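Core protein P7 (Pseudomonas phage phi12, PDB 2Q82) is a core protein of the phage particle that probably helps assemble or stabilise the viral polymerase complex. Local coordinates at residues L26-H31 with V83-V88. Sequence-based numbering, arbitrary orientation.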
loop_
_atom_site.group_PDB
_atom_site.type_symbol
_atom_site.label_atom_id
_atom_site.label_comp_id
_atom_site.label_asym_id
_atom_site.label_seq_id
_atom_site.Cartn_x
_atom_site.Cartn_y
_atom_site.Cartn_z
ATOM N N LEU A 26 -3.551 -11.476 -1.474
ATOM C CA LEU A 26 -2.115 -11.477 -1.381
ATOM C C LEU A 26 -1.723 -12.408 -0.251
ATOM O O LEU A 26 -2.187 -12.233 0.872
ATOM C CB LEU A 26 -1.610 -10.076 -1.076
ATOM C CG LEU A 26 -0.133 -10.055 -0.687
ATOM C CD1 LEU A 26 0.719 -10.397 -1.881
ATOM C CD2 LEU A 26 0.242 -8.706 -0.150
HETATM N N MSE A 27 -0.901 -13.422 -0.522
HETATM C CA MSE A 27 -0.506 -14.252 0.605
HETATM C C MSE A 27 0.648 -13.585 1.273
HETATM O O MSE A 27 1.554 -13.050 0.642
HETATM C CB MSE A 27 0.027 -15.636 0.287
HETATM C CG MSE A 27 -0.432 -16.313 -0.921
HETATM SE SE MSE A 27 -2.088 -17.138 -0.611
HETATM C CE MSE A 27 -2.955 -15.646 -1.380
ATOM N N VAL A 28 0.622 -13.741 2.583
ATOM C CA VAL A 28 1.588 -13.170 3.458
ATOM C C VAL A 28 2.224 -14.224 4.329
ATOM O O VAL A 28 1.548 -14.959 5.040
ATOM C CB VAL A 28 0.903 -12.138 4.291
ATOM C CG1 VAL A 28 1.704 -11.834 5.494
ATOM C CG2 VAL A 28 0.680 -10.916 3.453
HETATM N N MSE A 29 3.546 -14.258 4.300
HETATM C CA MSE A 29 4.273 -15.262 5.047
HETATM C C MSE A 29 5.277 -14.733 6.077
HETATM O O MSE A 29 6.213 -14.022 5.722
HETATM C CB MSE A 29 4.986 -16.165 4.040
HETATM C CG MSE A 29 5.962 -17.140 4.628
HETATM SE SE MSE A 29 7.149 -17.922 3.276
HETATM C CE MSE A 29 8.115 -19.094 4.505
ATOM N N SER A 30 5.073 -15.098 7.345
ATOM C CA SER A 30 5.977 -14.700 8.417
ATOM C C SER A 30 7.225 -15.556 8.314
ATOM O O SER A 30 7.158 -16.782 8.449
ATOM C CB SER A 30 5.352 -14.918 9.780
ATOM O OG SER A 30 6.294 -14.622 10.798
ATOM N N HIS A 31 8.368 -14.909 8.116
ATOM C CA HIS A 31 9.592 -15.661 7.931
ATOM C C HIS A 31 10.860 -14.810 7.891
ATOM O O HIS A 31 10.910 -13.791 7.207
ATOM C CB HIS A 31 9.453 -16.437 6.626
ATOM C CG HIS A 31 10.684 -17.163 6.204
ATOM N ND1 HIS A 31 11.090 -18.353 6.790
ATOM C CD2 HIS A 31 11.589 -16.905 5.239
ATOM C CE1 HIS A 31 12.178 -18.782 6.196
ATOM N NE2 HIS A 31 12.513 -17.919 5.245
ATOM N N VAL A 83 -6.548 -4.815 -0.474
ATOM C CA VAL A 83 -6.507 -6.149 -1.032
ATOM C C VAL A 83 -6.588 -7.132 0.117
ATOM O O VAL A 83 -6.089 -6.866 1.204
ATOM C CB VAL A 83 -5.222 -6.375 -1.835
ATOM C CG1 VAL A 83 -4.021 -6.207 -0.952
ATOM C CG2 VAL A 83 -5.227 -7.752 -2.436
ATOM N N ASN A 84 -7.240 -8.260 -0.125
ATOM C CA ASN A 84 -7.385 -9.270 0.896
ATOM C C ASN A 84 -6.035 -9.894 1.210
ATOM O O ASN A 84 -5.268 -10.183 0.327
ATOM C CB ASN A 84 -8.313 -10.380 0.438
ATOM C CG ASN A 84 -8.788 -11.215 1.588
ATOM O OD1 ASN A 84 -8.816 -12.447 1.519
ATOM N ND2 ASN A 84 -9.165 -10.550 2.667
ATOM N N ILE A 85 -5.791 -10.112 2.500
ATOM C CA ILE A 85 -4.542 -10.700 2.933
ATOM C C ILE A 85 -4.821 -12.051 3.529
ATOM O O ILE A 85 -5.719 -12.229 4.331
ATOM C CB ILE A 85 -3.897 -9.856 4.013
ATOM C CG1 ILE A 85 -3.585 -8.481 3.451
ATOM C CG2 ILE A 85 -2.658 -10.539 4.557
ATOM C CD1 ILE A 85 -4.690 -7.580 3.550
ATOM N N ILE A 86 -4.010 -13.023 3.120
ATOM C CA ILE A 86 -4.164 -14.356 3.624
ATOM C C ILE A 86 -2.850 -14.713 4.284
ATOM O O ILE A 86 -1.808 -14.716 3.628
ATOM C CB ILE A 86 -4.415 -15.330 2.482
ATOM C CG1 ILE A 86 -5.821 -15.131 1.909
ATOM C CG2 ILE A 86 -4.215 -16.728 2.971
ATOM C CD1 ILE A 86 -6.054 -15.794 0.556
ATOM N N ARG A 87 -2.893 -15.032 5.569
ATOM C CA ARG A 87 -1.681 -15.387 6.281
ATOM C C ARG A 87 -1.371 -16.862 6.082
ATOM O O ARG A 87 -2.187 -17.718 6.416
ATOM C CB ARG A 87 -1.870 -15.099 7.749
ATOM C CG ARG A 87 -0.728 -15.515 8.605
ATOM C CD ARG A 87 -1.078 -15.186 10.022
ATOM N NE ARG A 87 -0.113 -15.752 10.941
ATOM C CZ ARG A 87 -0.307 -15.853 12.247
ATOM N NH1 ARG A 87 -1.436 -15.426 12.793
ATOM N NH2 ARG A 87 0.629 -16.396 13.007
ATOM N N VAL A 88 -0.194 -17.167 5.547
ATOM C CA VAL A 88 0.129 -18.562 5.318
ATOM C C VAL A 88 1.193 -19.172 6.196
ATOM O O VAL A 88 2.184 -18.544 6.572
ATOM C CB VAL A 88 0.519 -18.836 3.860
ATOM C CG1 VAL A 88 -0.619 -18.459 2.954
ATOM C CG2 VAL A 88 1.781 -18.078 3.496
HETATM O O HOH W 1 2.951 -16.569 8.345
#
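The peptide groups of Leu-26 to Val-28 and Asn-84 to Val-88 meet edge to edge as neighbouring parallel strands, with Met-27, Met-29, Ile-86 and Val-88 on one face and Leu-26, Val-28, Ile-85 and Arg-87 on the other. Leu-26 and Val-28 each use both N and O. Leu-26 N reaches Asn-84 O at 2.8 Å, almost in line with the carbonyl, whereas Ile-86 N approaches Leu-26 O tilted 27° from its plane. Val-28 N then bonds to Ile-86 O, and Val-28 O receives Val-88 N at 2.9 Å.

On the first face chi2 of -82° and chi3 of 97° fold flexible selenomethionine Met-27, the latter placing CE 3.7 Å from Ile-86 CD1, the two side chains side by side; its CB touches Val-88 CG1 at 3.9 Å. Beta-branched residues suit extended backbone: on the opposite face, Val-28 CG2, anti to its carbonyl carbon, meets Ile-85 CG2 at 3.5 Å. Polar Arg-87 there bonds Leu-107 O through NH1.

Strands 59-63 and 109-111 flank the pair, placing it inside the five-stranded sheet. Burial leaves backbone N-H and C=O groups needing partners; the ladder supplies them, and a water replaces the next rung, accepting from Ser-30 N and donating to Val-88 O.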